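Local coordinates for protein ribose 5-phosphate isomerase B (Anaplasma phagocytophilum, PDB 4EM8) that probably interconverts ribose 5-phosphate and ribulose 5-phosphate as a sugar-phosphate isomerase, at residues V19-R22 against L23-A27; R115-P119 against D120-S124. All blocks are in the same frame, centred on the assembly; numbering follows the deposited sequence.

Interaction 1 of 2, residues V19-R22 against L23-A27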
loop_
_atom_site.group_PDB
_atom_site.type_symbol
_atom_site.label_atom_id
_atom_site.label_comp_id
_atom_site.label_asym_id
_atom_site.label_seq_id
_atom_site.Cartn_x
_atom_site.Cartn_y
_atom_site.Cartn_z
ATOM N N VAL A 19 5.011 -11.835 14.548
ATOM C CA VAL A 19 5.969 -12.953 14.774
ATOM C C VAL A 19 5.358 -14.317 14.477
ATOM O O VAL A 19 5.921 -15.106 13.703
ATOM C CB VAL A 19 6.560 -12.920 16.202
ATOM C CG1 VAL A 19 7.334 -14.198 16.499
ATOM C CG2 VAL A 19 7.432 -11.666 16.409
ATOM N N GLU A 20 4.197 -14.599 15.059
ATOM C CA GLU A 20 3.544 -15.893 14.875
ATOM C C GLU A 20 3.236 -16.171 13.386
ATOM O O GLU A 20 3.556 -17.233 12.880
ATOM C CB GLU A 20 2.277 -15.969 15.745
ATOM C CG GLU A 20 1.401 -17.190 15.523
ATOM C CD GLU A 20 0.310 -17.358 16.588
ATOM O OE1 GLU A 20 0.271 -16.557 17.559
ATOM O OE2 GLU A 20 -0.505 -18.314 16.452
ATOM N N LEU A 21 2.662 -15.203 12.676
ATOM C CA LEU A 21 2.390 -15.408 11.270
ATOM C C LEU A 21 3.690 -15.560 10.467
ATOM O O LEU A 21 3.772 -16.378 9.541
ATOM C CB LEU A 21 1.570 -14.245 10.722
ATOM C CG LEU A 21 1.115 -14.346 9.268
ATOM C CD1 LEU A 21 0.277 -15.618 9.040
ATOM C CD2 LEU A 21 0.375 -13.070 8.862
ATOM N N ARG A 22 4.692 -14.734 10.790
ATOM C CA ARG A 22 5.975 -14.807 10.119
ATOM C C ARG A 22 6.599 -16.215 10.204
ATOM O O ARG A 22 7.178 -16.724 9.231
ATOM C CB ARG A 22 6.933 -13.750 10.692
ATOM C CG ARG A 22 8.216 -13.647 9.899
ATOM C CD ARG A 22 9.275 -12.788 10.560
ATOM N NE ARG A 22 10.075 -13.510 11.526
ATOM C CZ ARG A 22 10.323 -13.139 12.781
ATOM N NH1 ARG A 22 11.139 -13.886 13.527
ATOM N NH2 ARG A 22 9.812 -12.028 13.308
ATOM N N LEU A 23 6.499 -16.835 11.360
ATOM C CA LEU A 23 7.129 -18.146 11.567
ATOM C C LEU A 23 6.303 -19.236 10.851
ATOM O O LEU A 23 6.874 -20.157 10.249
ATOM C CB LEU A 23 7.300 -18.447 13.061
ATOM C CG LEU A 23 8.258 -17.555 13.880
ATOM C CD1 LEU A 23 8.222 -17.963 15.358
ATOM C CD2 LEU A 23 9.698 -17.559 13.359
ATOM N N PHE A 24 4.972 -19.081 10.867
ATOM C CA PHE A 24 4.057 -19.949 10.112
ATOM C C PHE A 24 4.338 -19.921 8.597
ATOM O O PHE A 24 4.430 -20.989 7.951
ATOM C CB PHE A 24 2.597 -19.560 10.399
ATOM C CG PHE A 24 1.571 -20.424 9.684
ATOM C CD1 PHE A 24 1.229 -21.682 10.174
ATOM C CD2 PHE A 24 0.965 -19.974 8.504
ATOM C CE1 PHE A 24 0.291 -22.473 9.523
ATOM C CE2 PHE A 24 0.027 -20.761 7.841
ATOM C CZ PHE A 24 -0.308 -22.009 8.352
ATOM N N LEU A 25 4.464 -18.716 8.026
ATOM C CA LEU A 25 4.716 -18.584 6.599
ATOM C C LEU A 25 6.150 -18.971 6.227
ATOM O O LEU A 25 6.368 -19.461 5.136
ATOM C CB LEU A 25 4.354 -17.198 6.068
ATOM C CG LEU A 25 2.903 -16.785 6.270
ATOM C CD1 LEU A 25 2.724 -15.278 6.013
ATOM C CD2 LEU A 25 1.957 -17.629 5.425
ATOM N N SER A 26 7.109 -18.803 7.140
ATOM C CA SER A 26 8.469 -19.243 6.867
ATOM C C SER A 26 8.534 -20.768 6.743
ATOM O O SER A 26 9.190 -21.282 5.830
ATOM C CB SER A 26 9.483 -18.716 7.918
ATOM O OG SER A 26 9.473 -17.287 7.972
ATOM N N ALA A 27 7.854 -21.482 7.646
ATOM C CA ALA A 27 7.793 -22.948 7.602
ATOM C C ALA A 27 7.080 -23.431 6.335
ATOM O O ALA A 27 7.501 -24.407 5.718
ATOM C CB ALA A 27 7.104 -23.501 8.839
#

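Interaction 2 of 2, residues R115-P119 against D120-S124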
loop_
_atom_site.group_PDB
_atom_site.type_symbol
_atom_site.label_atom_id
_atom_site.label_comp_id
_atom_site.label_asym_id
_atom_site.label_seq_id
_atom_site.Cartn_x
_atom_site.Cartn_y
_atom_site.Cartn_z
ATOM N N ARG A 115 -3.095 -9.121 12.491
ATOM C CA ARG A 115 -4.280 -9.055 13.340
ATOM C C ARG A 115 -5.608 -9.127 12.598
ATOM O O ARG A 115 -6.633 -9.181 13.226
ATOM C CB ARG A 115 -4.222 -7.794 14.225
ATOM C CG ARG A 115 -3.149 -7.926 15.276
ATOM C CD ARG A 115 -2.995 -6.689 16.119
ATOM N NE ARG A 115 -1.977 -6.893 17.160
ATOM C CZ ARG A 115 -1.260 -5.920 17.731
ATOM N NH1 ARG A 115 -1.440 -4.660 17.383
ATOM N NH2 ARG A 115 -0.366 -6.214 18.671
ATOM N N TYR A 116 -5.574 -9.150 11.280
ATOM C CA TYR A 116 -6.753 -9.063 10.432
ATOM C C TYR A 116 -6.840 -10.181 9.374
ATOM O O TYR A 116 -7.818 -10.226 8.623
ATOM C CB TYR A 116 -6.808 -7.670 9.754
ATOM C CG TYR A 116 -6.973 -6.577 10.781
ATOM C CD1 TYR A 116 -8.232 -6.223 11.242
ATOM C CD2 TYR A 116 -5.867 -5.972 11.369
ATOM C CE1 TYR A 116 -8.393 -5.268 12.234
ATOM C CE2 TYR A 116 -6.023 -4.999 12.353
ATOM C CZ TYR A 116 -7.284 -4.647 12.772
ATOM O OH TYR A 116 -7.449 -3.711 13.763
ATOM N N ILE A 117 -5.852 -11.082 9.304
ATOM C CA ILE A 117 -5.898 -12.190 8.333
ATOM C C ILE A 117 -5.615 -13.511 9.044
ATOM O O ILE A 117 -4.740 -13.591 9.916
ATOM C CB ILE A 117 -4.915 -11.931 7.192
ATOM C CG1 ILE A 117 -5.132 -12.928 6.054
ATOM C CG2 ILE A 117 -3.481 -11.986 7.690
ATOM C CD1 ILE A 117 -4.407 -12.516 4.801
ATOM N N ASP A 118 -6.372 -14.552 8.729
ATOM C CA ASP A 118 -6.116 -15.809 9.388
ATOM C C ASP A 118 -4.974 -16.518 8.648
ATOM O O ASP A 118 -4.780 -16.293 7.434
ATOM C CB ASP A 118 -7.364 -16.676 9.476
ATOM C CG ASP A 118 -7.384 -17.734 8.428
ATOM O OD1 ASP A 118 -7.795 -17.397 7.312
ATOM O OD2 ASP A 118 -6.958 -18.873 8.716
ATOM N N PRO A 119 -4.206 -17.364 9.367
ATOM C CA PRO A 119 -2.997 -17.938 8.789
ATOM C C PRO A 119 -3.230 -18.735 7.518
ATOM O O PRO A 119 -2.422 -18.669 6.610
ATOM C CB PRO A 119 -2.471 -18.843 9.917
ATOM C CG PRO A 119 -2.942 -18.173 11.153
ATOM C CD PRO A 119 -4.345 -17.759 10.783
ATOM N N ASP A 120 -4.323 -19.493 7.451
ATOM C CA ASP A 120 -4.569 -20.306 6.276
ATOM C C ASP A 120 -4.876 -19.425 5.060
ATOM O O ASP A 120 -4.409 -19.711 3.975
ATOM C CB ASP A 120 -5.697 -21.332 6.539
ATOM C CG ASP A 120 -5.246 -22.477 7.467
ATOM O OD1 ASP A 120 -4.049 -22.547 7.821
ATOM O OD2 ASP A 120 -6.090 -23.311 7.844
ATOM N N THR A 121 -5.621 -18.339 5.242
ATOM C CA THR A 121 -5.856 -17.429 4.138
ATOM C C THR A 121 -4.531 -16.761 3.737
ATOM O O THR A 121 -4.222 -16.653 2.540
ATOM C CB THR A 121 -6.910 -16.353 4.449
ATOM O OG1 THR A 121 -8.065 -16.969 5.017
ATOM C CG2 THR A 121 -7.303 -15.599 3.163
ATOM N N ALA A 122 -3.729 -16.370 4.726
ATOM C CA ALA A 122 -2.429 -15.750 4.427
ATOM C C ALA A 122 -1.547 -16.671 3.579
ATOM O O ALA A 122 -0.851 -16.220 2.673
ATOM C CB ALA A 122 -1.712 -15.358 5.697
ATOM N N GLN A 123 -1.596 -17.965 3.870
ATOM C CA GLN A 123 -0.816 -18.942 3.123
ATOM C C GLN A 123 -1.277 -19.020 1.640
ATOM O O GLN A 123 -0.441 -19.105 0.740
ATOM C CB GLN A 123 -0.931 -20.305 3.834
ATOM C CG GLN A 123 -0.384 -21.503 3.096
ATOM C CD GLN A 123 -0.908 -22.806 3.702
ATOM O OE1 GLN A 123 -0.726 -23.061 4.893
ATOM N NE2 GLN A 123 -1.580 -23.615 2.890
ATOM N N SER A 124 -2.601 -18.998 1.397
ATOM C CA SER A 124 -3.128 -18.934 0.012
ATOM C C SER A 124 -2.665 -17.671 -0.701
ATOM O O SER A 124 -2.258 -17.739 -1.871
ATOM C CB SER A 124 -4.648 -19.035 -0.044
ATOM O OG SER A 124 -5.071 -20.157 0.700
#

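Interaction 1 of 2, residues V19-R22 against L23-A27
Leu23 N, Phe24 N, Leu25 N and Ser26 N point back to the carbonyls of Val19, Glu20, Leu21 and Arg22, giving four consecutive i to i+4 bonds of an alpha helix. The straightest, at 166°, joins Leu25 N to Leu21 O over 2.9 Å. Arg22 O carries a second load: besides Ser26 N it accepts from Ser26 OG at 2.7 Å, and the two donors arrive from opposite faces of the carbonyl plane. The serine hydroxyl can fold back in this way because OG stands beside its own backbone N (chi1 -58°), and the bond satisfies a polar group that is buried on the helix flank facing Leu12 of strand 9-14.

One turn apart, Leu21 and Leu25 meet at a slant, Leu25 CD1 resting on Leu21 CG at 3.7 Å. Both lean on Phe112 of strand 109-113. Val19 and Leu23 instead run side by side in the same direction, with Val19 CG1 and Leu23 CD1 4.0 Å apart. The Arg22 chain bends at chi3 (85°), which brings NH1 within 3.9 Å of Leu23 CD2. Its charged end is engaged beyond the helix: NH1 forms a salt bridge with Asp38, and NH2 is hydrogen-bonded to Ser14 OG and Cys41 O. These bonds tie the first turns of the helix to the ends of the two strands it connects and to the loop at Cys41. The Phe24 ring takes another direction, reaching Pro119, Asp120 and Gln123 of helix 119-131. The arrangement is that of a crossover helix in a beta-alpha-beta unit, here strand 9-14, helix 19-31 and strand 35-38, within the parallel sheet of a Rossmann-like alpha/beta domain.

Interaction 2 of 2, residues R115-P119 against D120-S124
Asp118 OD1 is gripped by two groups of one residue, Thr121 N at 3.1 Å and Thr121 OG1. Thr121 OG1 donates to Asp118 OD1 at 2.4 Å, so short that the exact length is doubtful. The other oxygen, Asp118 OD2, accepts from Asp120 N at 3.0 Å. Both amides approach from above the carboxylate plane, by 46° for Thr121 N and 60° for Asp120 N, and both N-H...O bonds are clearly bent. Held at both oxygens, the carboxylate is fixed in its rotation across the start of the helix.

Asp118 is thus the N-cap of helix 119-131, with Pro119 in the first helical position, where the lack of an amide hydrogen costs no helical bond. The negative charge at this end would be expected to interact favourably with the helix dipole. The side chain of Asp120 lies close by, its OD2 4.6 Å from Asp118 OD2; the two carboxylates may repel each other mildly, while both lie at the end of the helix that favours negative charge.

Regular helical bonding begins at once, from Ala122 N to Asp118 O at 2.9 Å and from Gln123 N to Pro119 O. On the inner side, Ile117 has CG1 anti to its backbone N (chi1 -170°), and the extended branch carries CD1 to Ala122, 4.0 Å from CB. Ile117 and Ala122 both touch Phe112 of strand 109-113. Earlier in the loop, the backbone of Arg115, a predicted D-ribulose 5-phosphate-binding residue, is hydrogen-bonded to Gly72, while Tyr116 packs on Leu100 of the second subunit.

Interaction 1 comes first along the chain, in helix 19-31, and interaction 2 follows much later, where the loop after strand 109-113 enters helix 119-131. Their centres lie about 11 Å apart on the same side of the chain's centre, and the two helices touch: Phe24 CE2 meets Pro119 O at 3.4 Å and Leu25 CD2 meets Gln123 CA at 3.8 Å. Beneath them, Phe112 of the parallel sheet serves both contacts. The two helix starts therefore form one packed layer near loops that hold predicted substrate-binding residues, His16 close to Val19 and Arg115 within the 115-119 segment.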